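Long-range contact in fatty acid synthase 1, isoform A (Drosophila melanogaster, PDB 6FN6), which probably catalyses the synthesis of long-chain saturated fatty acids from acetyl-CoA and malonyl-CoA with NADPH, this chain holding its dehydratase, enoylreductase and ketoreductase modifying domains: residues Glu189-Val200 against Glu240-Arg251. Residues are numbered along the deposited sequence; the frame is centred on the assembly and turned at random.
Sequences ELYLPTRIERAV and ELRGLKANLAQR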
loop_
_atom_site.group_PDB
_atom_site.type_symbol
_atom_site.label_atom_id
_atom_site.label_comp_id
_atom_site.label_asym_id
_atom_site.label_seq_id
_atom_site.Cartn_x
_atom_site.Cartn_y
_atom_site.Cartn_z
ATOM N N GLU A 189 -8.046 22.803 -20.254
ATOM C CA GLU A 189 -6.790 23.214 -19.641
ATOM C C GLU A 189 -5.678 22.244 -20.024
ATOM O O GLU A 189 -5.926 21.234 -20.682
ATOM C CB GLU A 189 -6.941 23.280 -18.122
ATOM C CG GLU A 189 -7.854 24.392 -17.621
ATOM C CD GLU A 189 -7.359 25.775 -17.989
ATOM O OE1 GLU A 189 -8.193 26.704 -18.055
ATOM O OE2 GLU A 189 -6.137 25.937 -18.204
ATOM N N LEU A 190 -4.454 22.555 -19.611
ATOM C CA LEU A 190 -3.302 21.740 -19.975
ATOM C C LEU A 190 -3.192 20.514 -19.070
ATOM O O LEU A 190 -3.040 20.637 -17.855
ATOM C CB LEU A 190 -2.016 22.569 -19.910
ATOM C CG LEU A 190 -0.730 21.866 -20.348
ATOM C CD1 LEU A 190 -0.806 21.447 -21.806
ATOM C CD2 LEU A 190 0.477 22.762 -20.115
ATOM N N TYR A 191 -3.278 19.334 -19.681
ATOM C CA TYR A 191 -3.111 18.065 -18.979
ATOM C C TYR A 191 -1.869 17.338 -19.475
ATOM O O TYR A 191 -1.608 17.298 -20.680
ATOM C CB TYR A 191 -4.326 17.160 -19.188
ATOM C CG TYR A 191 -5.533 17.484 -18.341
ATOM C CD1 TYR A 191 -5.611 17.063 -17.020
ATOM C CD2 TYR A 191 -6.607 18.191 -18.867
ATOM C CE1 TYR A 191 -6.717 17.345 -16.243
ATOM C CE2 TYR A 191 -7.718 18.478 -18.099
ATOM C CZ TYR A 191 -7.769 18.051 -16.787
ATOM O OH TYR A 191 -8.873 18.336 -16.015
ATOM N N LEU A 192 -1.115 16.755 -18.549
ATOM C CA LEU A 192 0.036 15.928 -18.898
ATOM C C LEU A 192 -0.118 14.537 -18.284
ATOM O O LEU A 192 -0.612 14.406 -17.163
ATOM C CB LEU A 192 1.338 16.579 -18.428
ATOM C CG LEU A 192 1.773 17.853 -19.153
ATOM C CD1 LEU A 192 2.955 18.484 -18.447
ATOM C CD2 LEU A 192 2.131 17.547 -20.599
ATOM N N PRO A 193 0.285 13.488 -19.022
ATOM C CA PRO A 193 0.138 12.123 -18.499
ATOM C C PRO A 193 0.819 11.912 -17.153
ATOM O O PRO A 193 1.932 12.392 -16.953
ATOM C CB PRO A 193 0.808 11.262 -19.572
ATOM C CG PRO A 193 0.722 12.061 -20.815
ATOM C CD PRO A 193 0.853 13.492 -20.384
ATOM N N THR A 194 0.157 11.191 -16.253
ATOM C CA THR A 194 0.728 10.858 -14.950
ATOM C C THR A 194 0.966 9.361 -14.841
ATOM O O THR A 194 2.044 8.918 -14.442
ATOM C CB THR A 194 -0.190 11.306 -13.798
ATOM O OG1 THR A 194 -0.355 12.726 -13.839
ATOM C CG2 THR A 194 0.387 10.901 -12.442
ATOM N N ARG A 195 -0.048 8.586 -15.207
ATOM C CA ARG A 195 0.025 7.138 -15.098
ATOM C C ARG A 195 -0.645 6.452 -16.276
ATOM O O ARG A 195 -1.525 7.018 -16.923
ATOM C CB ARG A 195 -0.632 6.668 -13.797
ATOM C CG ARG A 195 0.296 6.658 -12.597
ATOM C CD ARG A 195 -0.439 6.252 -11.329
ATOM N NE ARG A 195 -1.169 7.373 -10.735
ATOM C CZ ARG A 195 -2.480 7.395 -10.499
ATOM N NH1 ARG A 195 -3.253 6.356 -10.804
ATOM N NH2 ARG A 195 -3.027 8.472 -9.952
ATOM N N ILE A 196 -0.202 5.231 -16.551
ATOM C CA ILE A 196 -0.884 4.343 -17.481
ATOM C C ILE A 196 -0.838 2.953 -16.859
ATOM O O ILE A 196 0.240 2.414 -16.610
ATOM C CB ILE A 196 -0.252 4.354 -18.883
ATOM C CG1 ILE A 196 -0.189 5.781 -19.427
ATOM C CG2 ILE A 196 -1.062 3.468 -19.824
ATOM C CD1 ILE A 196 0.479 5.909 -20.785
ATOM N N GLU A 197 -2.010 2.389 -16.592
ATOM C CA GLU A 197 -2.102 1.101 -15.918
ATOM C C GLU A 197 -1.551 -0.016 -16.796
ATOM O O GLU A 197 -0.767 -0.847 -16.334
ATOM C CB GLU A 197 -3.553 0.803 -15.529
ATOM C CG GLU A 197 -3.740 -0.524 -14.801
ATOM C CD GLU A 197 -4.460 -1.562 -15.641
ATOM O OE1 GLU A 197 -5.539 -1.242 -16.187
ATOM O OE2 GLU A 197 -3.947 -2.696 -15.757
ATOM N N ARG A 198 -1.959 -0.035 -18.061
ATOM C CA ARG A 198 -1.527 -1.089 -18.969
ATOM C C ARG A 198 -1.391 -0.583 -20.401
ATOM O O ARG A 198 -2.239 0.160 -20.897
ATOM C CB ARG A 198 -2.512 -2.259 -18.916
ATOM C CG ARG A 198 -1.982 -3.560 -19.488
ATOM C CD ARG A 198 -3.059 -4.634 -19.480
ATOM N NE ARG A 198 -2.496 -5.984 -19.452
ATOM C CZ ARG A 198 -2.174 -6.643 -18.341
ATOM N NH1 ARG A 198 -2.351 -6.081 -17.149
ATOM N NH2 ARG A 198 -1.669 -7.868 -18.419
ATOM N N ALA A 199 -0.313 -0.996 -21.058
ATOM C CA ALA A 199 -0.075 -0.650 -22.450
ATOM C C ALA A 199 0.340 -1.890 -23.230
ATOM O O ALA A 199 1.467 -2.365 -23.098
ATOM C CB ALA A 199 0.989 0.430 -22.557
ATOM N N VAL A 200 -0.576 -2.410 -24.040
ATOM C CA VAL A 200 -0.305 -3.595 -24.845
ATOM C C VAL A 200 0.145 -3.178 -26.239
ATOM O O VAL A 200 -0.562 -2.450 -26.937
ATOM C CB VAL A 200 -1.536 -4.512 -24.922
ATOM C CG1 VAL A 200 -1.190 -5.808 -25.637
ATOM C CG2 VAL A 200 -2.079 -4.794 -23.534
ATOM N N GLU A 240 -2.798 -0.725 -27.387
ATOM C CA GLU A 240 -3.963 -0.691 -26.512
ATOM C C GLU A 240 -3.574 -0.107 -25.153
ATOM O O GLU A 240 -2.725 -0.658 -24.454
ATOM C CB GLU A 240 -4.545 -2.096 -26.348
ATOM C CG GLU A 240 -5.912 -2.131 -25.698
ATOM C CD GLU A 240 -6.404 -3.544 -25.453
ATOM O OE1 GLU A 240 -6.826 -4.205 -26.424
ATOM O OE2 GLU A 240 -6.373 -3.992 -24.289
ATOM N N LEU A 241 -4.198 1.009 -24.788
ATOM C CA LEU A 241 -3.843 1.723 -23.565
ATOM C C LEU A 241 -4.996 1.739 -22.564
ATOM O O LEU A 241 -6.080 2.237 -22.862
ATOM C CB LEU A 241 -3.414 3.155 -23.896
ATOM C CG LEU A 241 -2.255 3.275 -24.892
ATOM C CD1 LEU A 241 -2.005 4.727 -25.263
ATOM C CD2 LEU A 241 -0.983 2.638 -24.339
ATOM N N ARG A 242 -4.756 1.180 -21.381
ATOM C CA ARG A 242 -5.779 1.099 -20.341
ATOM C C ARG A 242 -5.422 1.974 -19.140
ATOM O O ARG A 242 -4.249 2.128 -18.802
ATOM C CB ARG A 242 -5.959 -0.350 -19.879
ATOM C CG ARG A 242 -6.066 -1.364 -21.007
ATOM C CD ARG A 242 -6.340 -2.755 -20.464
ATOM N NE ARG A 242 -6.024 -3.802 -21.431
ATOM C CZ ARG A 242 -6.129 -5.105 -21.187
ATOM N NH1 ARG A 242 -6.543 -5.528 -20.000
ATOM N NH2 ARG A 242 -5.815 -5.986 -22.127
ATOM N N GLY A 243 -6.439 2.546 -18.501
ATOM C CA GLY A 243 -6.257 3.270 -17.255
ATOM C C GLY A 243 -5.344 4.481 -17.324
ATOM O O GLY A 243 -4.457 4.643 -16.488
ATOM N N LEU A 244 -5.559 5.337 -18.314
ATOM C CA LEU A 244 -4.766 6.555 -18.447
ATOM C C LEU A 244 -5.163 7.585 -17.389
ATOM O O LEU A 244 -6.346 7.823 -17.154
ATOM C CB LEU A 244 -4.920 7.144 -19.852
ATOM C CG LEU A 244 -4.228 8.485 -20.108
ATOM C CD1 LEU A 244 -2.730 8.391 -19.841
ATOM C CD2 LEU A 244 -4.479 8.947 -21.534
ATOM N N LYS A 245 -4.162 8.158 -16.726
ATOM C CA LYS A 245 -4.380 9.225 -15.753
ATOM C C LYS A 245 -3.560 10.458 -16.125
ATOM O O LYS A 245 -2.343 10.379 -16.283
ATOM C CB LYS A 245 -4.008 8.772 -14.338
ATOM C CG LYS A 245 -4.800 7.586 -13.804
ATOM C CD LYS A 245 -6.143 8.007 -13.225
ATOM C CE LYS A 245 -6.746 6.898 -12.369
ATOM N NZ LYS A 245 -7.020 5.664 -13.154
ATOM N N ALA A 246 -4.232 11.593 -16.278
ATOM C CA ALA A 246 -3.551 12.848 -16.575
ATOM C C ALA A 246 -3.802 13.869 -15.475
ATOM O O ALA A 246 -4.924 14.010 -14.988
ATOM C CB ALA A 246 -4.002 13.397 -17.923
ATOM N N ASN A 247 -2.747 14.575 -15.081
ATOM C CA ASN A 247 -2.863 15.625 -14.077
ATOM C C ASN A 247 -2.672 16.995 -14.698
ATOM O O ASN A 247 -1.909 17.166 -15.648
ATOM C CB ASN A 247 -1.849 15.419 -12.953
ATOM C CG ASN A 247 -2.347 14.464 -11.896
ATOM O OD1 ASN A 247 -2.429 13.257 -12.121
ATOM N ND2 ASN A 247 -2.693 15.003 -10.733
ATOM N N LEU A 248 -3.378 17.970 -14.141
ATOM C CA LEU A 248 -3.287 19.348 -14.591
ATOM C C LEU A 248 -1.884 19.877 -14.321
ATOM O O LEU A 248 -1.357 19.720 -13.220
ATOM C CB LEU A 248 -4.337 20.199 -13.883
ATOM C CG LEU A 248 -5.048 21.283 -14.688
ATOM C CD1 LEU A 248 -5.697 20.703 -15.926
ATOM C CD2 LEU A 248 -6.097 21.946 -13.826
ATOM N N ALA A 249 -1.284 20.509 -15.324
ATOM C CA ALA A 249 0.088 20.996 -15.210
ATOM C C ALA A 249 0.154 22.505 -15.000
ATOM O O ALA A 249 -0.795 23.228 -15.299
ATOM C CB ALA A 249 0.882 20.610 -16.450
ATOM N N GLN A 250 1.273 22.959 -14.443
ATOM C CA GLN A 250 1.526 24.380 -14.226
ATOM C C GLN A 250 1.791 25.100 -15.543
ATOM O O GLN A 250 2.548 24.614 -16.385
ATOM C CB GLN A 250 2.720 24.583 -13.290
ATOM C CG GLN A 250 2.587 23.919 -11.931
ATOM C CD GLN A 250 3.841 24.074 -11.088
ATOM O OE1 GLN A 250 4.809 24.708 -11.509
ATOM N NE2 GLN A 250 3.827 23.500 -9.893
ATOM N N ARG A 251 1.174 26.262 -15.715
ATOM C CA ARG A 251 1.418 27.082 -16.894
ATOM C C ARG A 251 2.468 28.133 -16.560
ATOM O O ARG A 251 2.381 28.803 -15.533
ATOM C CB ARG A 251 0.128 27.749 -17.377
ATOM C CG ARG A 251 -0.956 26.776 -17.810
ATOM C CD ARG A 251 -0.552 25.978 -19.044
ATOM N NE ARG A 251 -0.333 26.828 -20.211
ATOM C CZ ARG A 251 -1.292 27.226 -21.043
ATOM N NH1 ARG A 251 -2.551 26.859 -20.842
ATOM N NH2 ARG A 251 -0.992 27.997 -22.080
#
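Arg198 and Arg242 lie side by side across two antiparallel strands, and Arg242 can be followed outward atom by atom. Its CB rests beside Glu197 OE1 and Arg198 O, CG passes the same Arg198 O, and CD meets Arg198 CD. The chain is extended from CG to NE, carrying its guanidinium under the aliphatic CD of Arg198, which sits over its centre, 3.5 Å from Arg242 CZ. NE bonds to Glu240 OE2 at 2.9 Å as part of a salt bridge, while NH2 adds a weak bond to that oxygen and passes Val200 CG2; Glu240 OE1 pairs with Lys235. Arg198 NE approaches Arg242 NH1 to 4.1 Å, a closeness probably eased by carboxylates, since Arg198 also pairs with Glu61 and Glu113. An alanine in place of Arg242 would probably leave Glu240 OE2 without its arginine mate and uncover the aliphatic stem of Arg198.

Two classic beta bulges interrupt the pairing. In one, at the corner the chain turns at Glu197 and Gly243, Glu197 and Arg198 both face Arg242; in the other, Lys245 O accepts from Thr194 N, in the carbonyl plane, and from Arg195 N. At this second bulge, Thr194 OG1 donates to Asn247 OD1 at 2.7 Å, tilted off the amide plane. Further along, Leu248 CD1 sits over one face of the Tyr191 ring in a CH-pi contact, 3.5 Å from its centroid. Helix 170-183, bearing the dehydratase's predicted proton donor Asp175 near Pro193, packs against Pro193, Leu241 and Leu244. An antiparallel sheet wrapped on a central helix is the hotdog arrangement, consistent with the predicted C-terminal hotdog; strand 191-201 also pairs with strand 58-65 of the predicted N-terminal one.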